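Long-range contacts in obscurin (Homo sapiens, PDB 2YZ8), which probably acts as a giant scaffolding and signalling protein of muscle, built largely from immunoglobulin-like domains such as the one described here: residues 29-34 against 60-65; 9-14 against 85-90. All coordinates share one frame; numbering follows the deposited sequence.

Contact 1. Residues 29-34 against 60-65; sequences RCVLSS and GAMLEL
Leu63 packs against Cys30 and Leu32 along most of its side chain. Leu63 CB lies 3.6 Å from the Cys30 O and 3.9 Å from the Cys30 SG. The first torsion sets CG anti to its own carbonyl carbon (chi1 -63°). From there Leu63 CG comes within 4.2 Å of the Leu32 CD1. At the tip, Leu63 CD1 meets the Leu32 CG at 3.7 Å and also touches the Cys30 SG. The two leucine side chains cross obliquely. Strands 26-32 and 62-67 are antiparallel neighbours, the B and E strands of the I-set immunoglobulin fold. Cys30 and Leu63 form a hydrogen-bonded pair facing the core, where Trp41 touches both. Cys30 N donates to the Leu63 O (3.0 Å), and Leu63 N donates back to the Cys30 O (2.8 Å). Leu32 N then donates to the Ala61 O just before strand 62-67 begins. The Ala61 CB sits 3.4 Å from the Leu32 O. On the outer face, the Val31 CG2 touches the selenium of Met62, a selenomethionine. Further along that face, the Glu64 carboxylate comes near the Arg29 guanidinium, its OE2 4.4 Å from the Arg29 NE and displaced from the plane of that group. Any attraction is probably electrostatic at this distance, since no N-H points at the oxygen. Glu64 also has a long, weak ion pair with Arg57.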
loop_
_atom_site.group_PDB
_atom_site.type_symbol
_atom_site.label_atom_id
_atom_site.label_comp_id
_atom_site.label_asym_id
_atom_site.label_seq_id
_atom_site.Cartn_x
_atom_site.Cartn_y
_atom_site.Cartn_z
ATOM N N ARG A 29 0.453 4.547 -2.621
ATOM C CA ARG A 29 1.783 5.067 -2.944
ATOM C C ARG A 29 2.437 5.777 -1.765
ATOM O O ARG A 29 1.788 6.552 -1.060
ATOM C CB ARG A 29 1.701 6.046 -4.116
ATOM C CG ARG A 29 1.306 5.438 -5.449
ATOM C CD ARG A 29 1.281 6.514 -6.517
ATOM N NE ARG A 29 1.077 5.976 -7.859
ATOM C CZ ARG A 29 -0.102 5.892 -8.469
ATOM N NH1 ARG A 29 -0.178 5.389 -9.693
ATOM N NH2 ARG A 29 -1.210 6.302 -7.858
ATOM N N CYS A 30 3.727 5.516 -1.568
ATOM C CA CYS A 30 4.540 6.287 -0.630
ATOM C C CYS A 30 5.961 6.443 -1.164
ATOM O O CYS A 30 6.310 5.866 -2.198
ATOM C CB CYS A 30 4.525 5.678 0.781
ATOM S SG CYS A 30 5.164 3.993 0.905
ATOM N N VAL A 31 6.775 7.240 -0.474
ATOM C CA VAL A 31 8.116 7.574 -0.966
ATOM C C VAL A 31 9.167 7.488 0.141
ATOM O O VAL A 31 8.950 7.979 1.251
ATOM C CB VAL A 31 8.150 8.995 -1.593
ATOM C CG1 VAL A 31 9.525 9.306 -2.161
ATOM C CG2 VAL A 31 7.092 9.144 -2.683
ATOM N N LEU A 32 10.298 6.859 -0.172
ATOM C CA LEU A 32 11.440 6.765 0.741
ATOM C C LEU A 32 12.405 7.936 0.540
ATOM O O LEU A 32 12.378 8.596 -0.501
ATOM C CB LEU A 32 12.203 5.454 0.498
ATOM C CG LEU A 32 11.512 4.114 0.751
ATOM C CD1 LEU A 32 12.238 2.995 -0.015
ATOM C CD2 LEU A 32 11.422 3.802 2.237
ATOM N N SER A 33 13.268 8.171 1.530
ATOM C CA SER A 33 14.273 9.248 1.470
ATOM C C SER A 33 15.483 8.897 0.603
ATOM O O SER A 33 16.292 9.770 0.266
ATOM C CB SER A 33 14.728 9.646 2.878
ATOM O OG SER A 33 15.208 8.524 3.596
ATOM N N SER A 34 15.618 7.616 0.272
ATOM C CA SER A 34 16.581 7.172 -0.732
ATOM C C SER A 34 16.136 5.838 -1.328
ATOM O O SER A 34 15.202 5.208 -0.831
ATOM C CB SER A 34 18.005 7.095 -0.159
ATOM O OG SER A 34 18.080 6.228 0.953
ATOM N N GLY A 60 12.529 3.400 -8.056
ATOM C CA GLY A 60 13.504 4.202 -7.322
ATOM C C GLY A 60 13.099 4.288 -5.865
ATOM O O GLY A 60 13.031 3.273 -5.170
ATOM N N ALA A 61 12.823 5.504 -5.407
ATOM C CA ALA A 61 12.341 5.731 -4.046
ATOM C C ALA A 61 10.809 5.675 -3.941
ATOM O O ALA A 61 10.257 5.649 -2.830
ATOM C CB ALA A 61 12.863 7.055 -3.523
HETATM N N MSE A 62 10.130 5.655 -5.087
HETATM C CA MSE A 62 8.668 5.549 -5.122
HETATM C C MSE A 62 8.232 4.101 -4.895
HETATM O O MSE A 62 8.686 3.177 -5.587
HETATM C CB MSE A 62 8.088 6.054 -6.450
HETATM C CG MSE A 62 8.867 7.163 -7.158
HETATM SE SE MSE A 62 8.344 9.011 -6.779
HETATM C CE MSE A 62 9.288 9.863 -8.232
ATOM N N LEU A 63 7.332 3.921 -3.936
ATOM C CA LEU A 63 6.791 2.613 -3.591
ATOM C C LEU A 63 5.301 2.565 -3.899
ATOM O O LEU A 63 4.580 3.539 -3.689
ATOM C CB LEU A 63 7.020 2.312 -2.107
ATOM C CG LEU A 63 8.472 2.214 -1.629
ATOM C CD1 LEU A 63 8.499 2.207 -0.115
ATOM C CD2 LEU A 63 9.165 0.985 -2.202
ATOM N N GLU A 64 4.846 1.418 -4.386
ATOM C CA GLU A 64 3.482 1.287 -4.872
ATOM C C GLU A 64 2.925 -0.103 -4.543
ATOM O O GLU A 64 3.586 -1.118 -4.785
ATOM C CB GLU A 64 3.487 1.534 -6.380
ATOM C CG GLU A 64 2.143 1.472 -7.070
ATOM C CD GLU A 64 2.252 1.661 -8.575
ATOM O OE1 GLU A 64 1.383 1.144 -9.305
ATOM O OE2 GLU A 64 3.207 2.326 -9.032
ATOM N N LEU A 65 1.719 -0.132 -3.981
ATOM C CA LEU A 65 0.969 -1.375 -3.785
ATOM C C LEU A 65 -0.324 -1.312 -4.584
ATOM O O LEU A 65 -1.141 -0.404 -4.403
ATOM C CB LEU A 65 0.645 -1.631 -2.301
ATOM C CG LEU A 65 -0.325 -2.785 -1.987
ATOM C CD1 LEU A 65 0.352 -4.148 -2.130
ATOM C CD2 LEU A 65 -0.955 -2.638 -0.602
#

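Contact 2. Residues 9-14 against 85-90; sequences VRFQEA and QTTSAT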
loop_
_atom_site.group_PDB
_atom_site.type_symbol
_atom_site.label_atom_id
_atom_site.label_comp_id
_atom_site.label_asym_id
_atom_site.label_seq_id
_atom_site.Cartn_x
_atom_site.Cartn_y
_atom_site.Cartn_z
ATOM N N VAL A 9 17.297 5.488 6.304
ATOM C CA VAL A 9 16.183 5.610 5.363
ATOM C C VAL A 9 14.839 5.827 6.069
ATOM O O VAL A 9 14.458 5.061 6.956
ATOM C CB VAL A 9 16.109 4.387 4.409
ATOM C CG1 VAL A 9 14.909 4.490 3.474
ATOM C CG2 VAL A 9 17.405 4.251 3.607
ATOM N N ARG A 10 14.136 6.880 5.660
ATOM C CA ARG A 10 12.845 7.255 6.234
ATOM C C ARG A 10 11.794 7.367 5.135
ATOM O O ARG A 10 12.125 7.623 3.977
ATOM C CB ARG A 10 12.962 8.605 6.956
ATOM C CG ARG A 10 13.279 8.558 8.456
ATOM C CD ARG A 10 14.589 7.853 8.787
ATOM N NE ARG A 10 15.128 8.248 10.089
ATOM C CZ ARG A 10 15.843 7.453 10.882
ATOM N NH1 ARG A 10 16.094 6.198 10.528
ATOM N NH2 ARG A 10 16.299 7.907 12.043
ATOM N N PHE A 11 10.527 7.181 5.497
ATOM C CA PHE A 11 9.434 7.500 4.582
ATOM C C PHE A 11 9.319 9.013 4.451
ATOM O O PHE A 11 8.833 9.690 5.349
ATOM C CB PHE A 11 8.116 6.854 5.028
ATOM C CG PHE A 11 8.078 5.370 4.800
ATOM C CD1 PHE A 11 8.322 4.487 5.847
ATOM C CD2 PHE A 11 7.844 4.858 3.526
ATOM C CE1 PHE A 11 8.310 3.105 5.635
ATOM C CE2 PHE A 11 7.832 3.475 3.305
ATOM C CZ PHE A 11 8.063 2.601 4.361
ATOM N N GLN A 12 9.819 9.533 3.333
ATOM C CA GLN A 12 9.822 10.967 3.065
ATOM C C GLN A 12 8.405 11.466 2.790
ATOM O O GLN A 12 8.029 12.559 3.216
ATOM C CB GLN A 12 10.739 11.274 1.880
ATOM C CG GLN A 12 10.818 12.744 1.518
ATOM C CD GLN A 12 11.994 13.049 0.640
ATOM O OE1 GLN A 12 13.076 12.487 0.818
ATOM N NE2 GLN A 12 11.804 13.953 -0.311
ATOM N N GLU A 13 7.631 10.655 2.071
ATOM C CA GLU A 13 6.211 10.924 1.852
ATOM C C GLU A 13 5.391 9.758 2.377
ATOM O O GLU A 13 5.562 8.613 1.949
ATOM C CB GLU A 13 5.912 11.169 0.372
ATOM C CG GLU A 13 6.457 12.486 -0.171
ATOM N N ALA A 14 4.507 10.067 3.317
ATOM C CA ALA A 14 3.654 9.079 3.956
ATOM C C ALA A 14 2.575 8.539 3.009
ATOM O O ALA A 14 2.196 9.204 2.048
ATOM C CB ALA A 14 3.009 9.688 5.206
ATOM N N GLN A 85 11.262 1.815 10.341
ATOM C CA GLN A 85 10.369 2.881 9.903
ATOM C C GLN A 85 9.081 2.326 9.307
ATOM O O GLN A 85 9.096 1.313 8.608
ATOM C CB GLN A 85 11.075 3.777 8.877
ATOM C CG GLN A 85 12.337 4.470 9.397
ATOM C CD GLN A 85 12.059 5.481 10.503
ATOM O OE1 GLN A 85 12.720 5.476 11.538
ATOM N NE2 GLN A 85 11.080 6.350 10.289
ATOM N N THR A 86 7.965 2.991 9.590
ATOM C CA THR A 86 6.675 2.569 9.060
ATOM C C THR A 86 5.821 3.764 8.661
ATOM O O THR A 86 5.988 4.861 9.192
ATOM C CB THR A 86 5.857 1.710 10.081
ATOM O OG1 THR A 86 5.286 2.556 11.091
ATOM C CG2 THR A 86 6.710 0.629 10.741
ATOM N N THR A 87 4.903 3.534 7.728
ATOM C CA THR A 87 3.863 4.500 7.382
ATOM C C THR A 87 2.566 3.724 7.165
ATOM O O THR A 87 2.604 2.535 6.844
ATOM C CB THR A 87 4.235 5.366 6.144
ATOM O OG1 THR A 87 3.171 6.284 5.851
ATOM C CG2 THR A 87 4.526 4.501 4.914
ATOM N N SER A 88 1.429 4.383 7.345
ATOM C CA SER A 88 0.149 3.684 7.342
ATOM C C SER A 88 -1.009 4.601 6.940
ATOM O O SER A 88 -0.991 5.783 7.252
ATOM C CB SER A 88 -0.118 3.111 8.737
ATOM O OG SER A 88 -1.337 2.407 8.772
ATOM N N ALA A 89 -2.008 4.038 6.254
ATOM C CA ALA A 89 -3.223 4.772 5.884
ATOM C C ALA A 89 -4.389 3.795 5.707
ATOM O O ALA A 89 -4.194 2.583 5.740
ATOM C CB ALA A 89 -2.989 5.575 4.599
ATOM N N THR A 90 -5.593 4.316 5.498
ATOM C CA THR A 90 -6.748 3.451 5.284
ATOM C C THR A 90 -7.275 3.515 3.857
ATOM O O THR A 90 -7.235 4.559 3.202
ATOM C CB THR A 90 -7.915 3.761 6.244
ATOM O OG1 THR A 90 -8.330 5.118 6.068
ATOM C CG2 THR A 90 -7.509 3.531 7.691
HETATM O O HOH W 1 9.750 7.223 8.422
#
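Phe11 lays one face of its ring against the methyl of Thr87. The Thr87 CG2 sits 3.6 Å from the centroid of the Phe11 ring and 11° off its normal. This is a CH-pi contact over the ring centre. Thr87 OG1 is anti to the backbone N (chi1 180°), which leaves CG2 in the crowded position between the N and the carbonyl carbon. The Thr87 OG1 lies 3.4 Å from the Ala14 CA and is hydrogen-bonded to the backbone N of Leu15. One threonine thus uses its two branches differently, the methyl on the Phe11 ring and the hydroxyl toward Ala14 and Leu15. At the ring edge, the Phe11 CE1 is 3.6 Å from the Gln85 O, with the carbonyl carbon of Gln85 in the ring plane.

At the Val9 end of the contact, Gln85 stacks on Arg10. The guanidinium and amide planes are 22° apart. The Gln85 OE1 lies over one guanidinium face, toward its rim, 3.6 Å from the Arg10 NH1. The Gln85 NE2 rests 3.6 Å from the Arg10 CG. The Gln85 CG also packs 3.3 Å from the Val9 O. A water accepts from Phe11 N; its link to Gln85 NE2 is too short to be certain.

In the I-set fold, residues 9-14 carry the A strand and residues 85-90 the start of the G strand, in opposite sheets. A classic beta bulge at Gln12 and Glu13, both facing Val31, marks the corner in the chain. No direct hydrogen bond joins the two segments, so the sheets meet here through the methyl-on-ring contact and the Arg10-Gln85 stack, with the hydroxyl of Thr87 satisfied by Leu15 just past residues 9-14.

In the fold
Contacts 1 and 2 have centres about 9 Å apart and lie within one I-set immunoglobulin domain. Along the chain, both segments of contact 1 fall between residues 9-14 and 85-90. Contact 1 joins two neighbouring strands of the four-stranded sheet, 26-32 and 62-67. Contact 2 spans from the edge strand of that sheet, 11-13, to strand 85-94 of the other sheet. The two meet because strands 11-13 and 26-32 are neighbours. Probable hydrogen bonds run from Ser33 N to the Arg10 O (2.8 Å) and from Val31 N to the Glu13 O (3.0 Å). Together the two contacts connect the inner strands of one sheet, through its edge strand, to the other sheet of the sandwich.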